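Local coordinates for protein pyruvate kinase (Pseudomonas aeruginosa, PDB 6QXL) that probably catalyses the last step of glycolysis, transferring phosphate from phosphoenolpyruvate to ADP to give pyruvate and ATP, at residues E124-V135 with L144-L154. Sequence-based numbering, arbitrary orientation.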
loop_
_atom_site.group_PDB
_atom_site.type_symbol
_atom_site.label_atom_id
_atom_site.label_comp_id
_atom_site.label_asym_id
_atom_site.label_seq_id
_atom_site.Cartn_x
_atom_site.Cartn_y
_atom_site.Cartn_z
ATOM N N GLU A 124 -9.390 22.870 -38.709
ATOM C CA GLU A 124 -9.638 21.609 -39.396
ATOM C C GLU A 124 -11.053 21.150 -39.106
ATOM O O GLU A 124 -11.467 21.142 -37.955
ATOM C CB GLU A 124 -8.623 20.512 -38.987
ATOM C CG GLU A 124 -7.184 20.920 -39.274
ATOM C CD GLU A 124 -6.128 19.853 -39.282
ATOM O OE1 GLU A 124 -4.945 20.237 -39.231
ATOM O OE2 GLU A 124 -6.432 18.641 -39.300
ATOM N N LEU A 125 -11.788 20.788 -40.154
ATOM C CA LEU A 125 -13.169 20.335 -40.035
ATOM C C LEU A 125 -13.224 18.856 -40.360
ATOM O O LEU A 125 -12.584 18.399 -41.300
ATOM C CB LEU A 125 -14.068 21.106 -40.990
ATOM C CG LEU A 125 -14.117 22.619 -40.793
ATOM C CD1 LEU A 125 -14.846 23.240 -42.043
ATOM C CD2 LEU A 125 -14.706 22.971 -39.422
ATOM N N LEU A 126 -13.987 18.111 -39.574
ATOM C CA LEU A 126 -14.113 16.675 -39.719
ATOM C C LEU A 126 -15.562 16.333 -40.035
ATOM O O LEU A 126 -16.477 16.754 -39.336
ATOM C CB LEU A 126 -13.665 15.986 -38.444
ATOM C CG LEU A 126 -12.132 15.908 -38.247
ATOM C CD1 LEU A 126 -11.483 17.148 -37.689
ATOM C CD2 LEU A 126 -11.689 14.803 -37.375
ATOM N N LEU A 127 -15.748 15.597 -41.118
ATOM C CA LEU A 127 -17.073 15.234 -41.596
ATOM C C LEU A 127 -17.237 13.720 -41.558
ATOM O O LEU A 127 -16.255 12.983 -41.730
ATOM C CB LEU A 127 -17.299 15.715 -43.021
ATOM C CG LEU A 127 -17.394 17.236 -43.169
ATOM C CD1 LEU A 127 -16.069 17.777 -43.639
ATOM C CD2 LEU A 127 -18.584 17.652 -44.067
ATOM N N ASP A 128 -18.481 13.271 -41.337
ATOM C CA ASP A 128 -18.798 11.852 -41.276
ATOM C C ASP A 128 -17.919 11.134 -40.237
ATOM O O ASP A 128 -17.200 10.178 -40.548
ATOM C CB ASP A 128 -18.652 11.182 -42.660
ATOM C CG ASP A 128 -19.340 9.818 -42.716
ATOM O OD1 ASP A 128 -19.932 9.375 -41.697
ATOM O OD2 ASP A 128 -19.289 9.185 -43.774
ATOM N N ASP A 129 -17.991 11.627 -38.991
ATOM C CA ASP A 129 -17.274 11.006 -37.866
ATOM C C ASP A 129 -15.754 10.955 -38.087
ATOM O O ASP A 129 -15.083 10.049 -37.595
ATOM C CB ASP A 129 -17.795 9.580 -37.541
ATOM C CG ASP A 129 -19.267 9.526 -37.130
ATOM O OD1 ASP A 129 -19.815 10.566 -36.703
ATOM O OD2 ASP A 129 -19.857 8.409 -37.346
ATOM N N GLY A 130 -15.209 11.930 -38.809
ATOM C CA GLY A 130 -13.786 11.966 -39.090
ATOM C C GLY A 130 -13.313 11.354 -40.386
ATOM O O GLY A 130 -12.133 11.444 -40.694
ATOM N N ARG A 131 -14.214 10.755 -41.162
ATOM C CA ARG A 131 -13.846 10.063 -42.414
ATOM C C ARG A 131 -13.218 10.988 -43.453
ATOM O O ARG A 131 -12.315 10.587 -44.158
ATOM C CB ARG A 131 -15.072 9.336 -42.999
ATOM C CG ARG A 131 -15.255 7.989 -42.357
ATOM C CD ARG A 131 -16.704 7.465 -42.289
ATOM N NE ARG A 131 -16.754 6.215 -41.522
ATOM C CZ ARG A 131 -17.506 5.962 -40.422
ATOM N NH1 ARG A 131 -18.291 6.915 -39.879
ATOM N NH2 ARG A 131 -17.361 4.785 -39.833
ATOM N N VAL A 132 -13.746 12.206 -43.535
ATOM C CA VAL A 132 -13.238 13.250 -44.418
ATOM C C VAL A 132 -12.745 14.395 -43.549
ATOM O O VAL A 132 -13.360 14.727 -42.551
ATOM C CB VAL A 132 -14.349 13.730 -45.371
ATOM C CG1 VAL A 132 -13.918 14.976 -46.145
ATOM C CG2 VAL A 132 -14.703 12.616 -46.354
ATOM N N VAL A 133 -11.618 14.981 -43.928
ATOM C CA VAL A 133 -11.022 16.073 -43.161
ATOM C C VAL A 133 -10.656 17.212 -44.106
ATOM O O VAL A 133 -10.090 16.979 -45.182
ATOM C CB VAL A 133 -9.751 15.628 -42.400
ATOM C CG1 VAL A 133 -9.155 16.792 -41.602
ATOM C CG2 VAL A 133 -10.062 14.452 -41.489
ATOM N N MET A 134 -10.975 18.436 -43.692
ATOM C CA MET A 134 -10.658 19.624 -44.464
ATOM C C MET A 134 -10.048 20.688 -43.586
ATOM O O MET A 134 -10.246 20.688 -42.362
ATOM C CB MET A 134 -11.925 20.179 -45.101
ATOM C CG MET A 134 -12.742 19.120 -45.806
ATOM S SD MET A 134 -13.854 19.942 -46.923
ATOM C CE MET A 134 -14.975 18.590 -47.333
ATOM N N VAL A 135 -9.305 21.592 -44.219
ATOM C CA VAL A 135 -8.759 22.753 -43.535
ATOM C C VAL A 135 -9.339 24.023 -44.172
ATOM O O VAL A 135 -9.471 24.105 -45.393
ATOM C CB VAL A 135 -7.215 22.749 -43.552
ATOM C CG1 VAL A 135 -6.672 22.745 -44.987
ATOM C CG2 VAL A 135 -6.663 23.937 -42.747
ATOM N N LEU A 144 -17.250 29.083 -45.848
ATOM C CA LEU A 144 -15.899 28.664 -45.545
ATOM C C LEU A 144 -15.339 27.986 -46.797
ATOM O O LEU A 144 -15.988 27.105 -47.384
ATOM C CB LEU A 144 -15.873 27.684 -44.401
ATOM C CG LEU A 144 -16.327 28.177 -43.022
ATOM C CD1 LEU A 144 -16.226 27.032 -42.012
ATOM C CD2 LEU A 144 -15.491 29.330 -42.448
ATOM N N ARG A 145 -14.143 28.407 -47.211
ATOM C CA ARG A 145 -13.492 27.862 -48.387
ATOM C C ARG A 145 -12.344 26.989 -47.939
ATOM O O ARG A 145 -11.411 27.472 -47.279
ATOM C CB ARG A 145 -12.960 28.978 -49.263
ATOM C CG ARG A 145 -14.059 29.815 -49.884
ATOM C CD ARG A 145 -13.541 31.121 -50.436
ATOM N NE ARG A 145 -14.659 32.055 -50.611
ATOM C CZ ARG A 145 -14.594 33.373 -50.625
ATOM N NH1 ARG A 145 -13.385 33.951 -50.625
ATOM N NH2 ARG A 145 -15.689 34.074 -50.797
ATOM N N CYS A 146 -12.403 25.706 -48.306
ATOM C CA CYS A 146 -11.540 24.704 -47.713
ATOM C C CYS A 146 -10.739 23.911 -48.730
ATOM O O CYS A 146 -11.061 23.872 -49.928
ATOM C CB CYS A 146 -12.381 23.740 -46.877
ATOM S SG CYS A 146 -13.453 24.543 -45.650
ATOM N N ARG A 147 -9.691 23.277 -48.232
ATOM C CA ARG A 147 -8.917 22.287 -48.965
ATOM C C ARG A 147 -9.088 20.931 -48.280
ATOM O O ARG A 147 -9.039 20.844 -47.040
ATOM C CB ARG A 147 -7.431 22.683 -48.966
ATOM C CG ARG A 147 -6.599 21.910 -49.963
ATOM C CD ARG A 147 -5.143 22.319 -49.970
ATOM N NE ARG A 147 -4.424 21.935 -48.757
ATOM C CZ ARG A 147 -4.033 22.734 -47.758
ATOM N NH1 ARG A 147 -4.323 24.040 -47.766
ATOM N NH2 ARG A 147 -3.357 22.230 -46.742
ATOM N N VAL A 148 -9.264 19.879 -49.070
ATOM C CA VAL A 148 -9.417 18.537 -48.524
ATOM C C VAL A 148 -8.044 17.985 -48.122
ATOM O O VAL A 148 -7.096 17.971 -48.914
ATOM C CB VAL A 148 -10.091 17.595 -49.545
ATOM C CG1 VAL A 148 -10.135 16.151 -49.027
ATOM C CG2 VAL A 148 -11.486 18.112 -49.902
ATOM N N LEU A 149 -7.941 17.565 -46.863
ATOM C CA LEU A 149 -6.734 16.923 -46.334
ATOM C C LEU A 149 -6.831 15.403 -46.462
ATOM O O LEU A 149 -5.845 14.743 -46.792
ATOM C CB LEU A 149 -6.517 17.297 -44.878
ATOM C CG LEU A 149 -6.095 18.761 -44.661
ATOM C CD1 LEU A 149 -5.764 18.992 -43.188
ATOM C CD2 LEU A 149 -4.951 19.257 -45.593
ATOM N N ILE A 150 -8.008 14.854 -46.164
ATOM C CA ILE A 150 -8.260 13.432 -46.278
ATOM C C ILE A 150 -9.559 13.258 -47.043
ATOM O O ILE A 150 -10.609 13.743 -46.623
ATOM C CB ILE A 150 -8.354 12.766 -44.890
ATOM C CG1 ILE A 150 -6.951 12.730 -44.245
ATOM C CG2 ILE A 150 -8.947 11.357 -44.985
ATOM C CD1 ILE A 150 -6.958 12.706 -42.731
ATOM N N GLY A 151 -9.465 12.554 -48.163
ATOM C CA GLY A 151 -10.582 12.389 -49.059
ATOM C C GLY A 151 -11.527 11.302 -48.642
ATOM O O GLY A 151 -11.309 10.615 -47.673
ATOM N N GLY A 152 -12.570 11.141 -49.450
ATOM C CA GLY A 152 -13.596 10.151 -49.224
ATOM C C GLY A 152 -14.928 10.609 -49.764
ATOM O O GLY A 152 -15.014 11.644 -50.408
ATOM N N PRO A 153 -15.984 9.856 -49.512
ATOM C CA PRO A 153 -17.303 10.266 -49.956
ATOM C C PRO A 153 -17.990 11.239 -49.015
ATOM O O PRO A 153 -17.681 11.276 -47.833
ATOM C CB PRO A 153 -18.070 8.926 -50.023
ATOM C CG PRO A 153 -17.457 8.127 -48.934
ATOM C CD PRO A 153 -15.989 8.508 -48.897
ATOM N N LEU A 154 -18.940 11.991 -49.549
ATOM C CA LEU A 154 -19.778 12.889 -48.768
ATOM C C LEU A 154 -21.195 12.741 -49.291
ATOM O O LEU A 154 -21.402 12.671 -50.494
ATOM C CB LEU A 154 -19.297 14.332 -48.930
ATOM C CG LEU A 154 -19.166 15.228 -47.684
ATOM C CD1 LEU A 154 -18.362 14.562 -46.579
ATOM C CD2 LEU A 154 -18.459 16.533 -47.997
HETATM O O HOH W 1 -19.585 10.648 -46.048
#
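In the small beta domain that pyruvate kinases carry on their TIM barrel, the strand of Val133 and Val135 pairs antiparallel with that of Arg147, and the register slips by one residue at a classic beta bulge, where Leu149 and Ile150 both face Val133. Val135 N and Arg147 O meet at 2.9 Å, and Arg147 N returns the bond to Val135 O. At the bulge Val133 O is gripped twice, by Leu149 N at 2.8 Å and by Ile150 N, both arriving from one face of its carbonyl plane; Val133 N closes the pair on a lone pair of Ile150 O.

One face of the sheet carries Val133, Val135, Arg147 and Ile150. Val133 and Ile150 lie side by side, and Val133 CG2 lies 3.8 Å from Ile150 CD1. Val135 puts CG1 between its own N and carbonyl carbon (chi1 59°). This methyl sits 3.6 Å above the guanidinium plane of Arg147, offset toward the rim of the group. Val135 CG1 is also 3.9 Å from Leu149 CD2. The charge of that guanidinium is met by Glu137.

On the other face Met134, extended beyond CG, reaches tip to tip for Leu154, and Met134 CE comes 4.1 Å from Leu154 CD2. The side chains of Leu127 and Leu154 cross at about a right angle, with Leu127 CB and CD2 against Leu154 CD1. Val132 CG2 packs 3.6 Å from Pro153 O. A water donates to both that carbonyl oxygen and Asp128 OD2, tying the type I' turn of the 124-135 hairpin to the strand beyond the corner.

Past that corner, strand 152-155 leaves the sheet to pair with strand 83-86, whose Leu86 touches Met134 and Ile84 touches Leu154. Phe92 and Phe94 of strand 91-95 also pack on Met134, strand 159-162 flanks strand 124-127, and Met293 of a second subunit packs on Ile150.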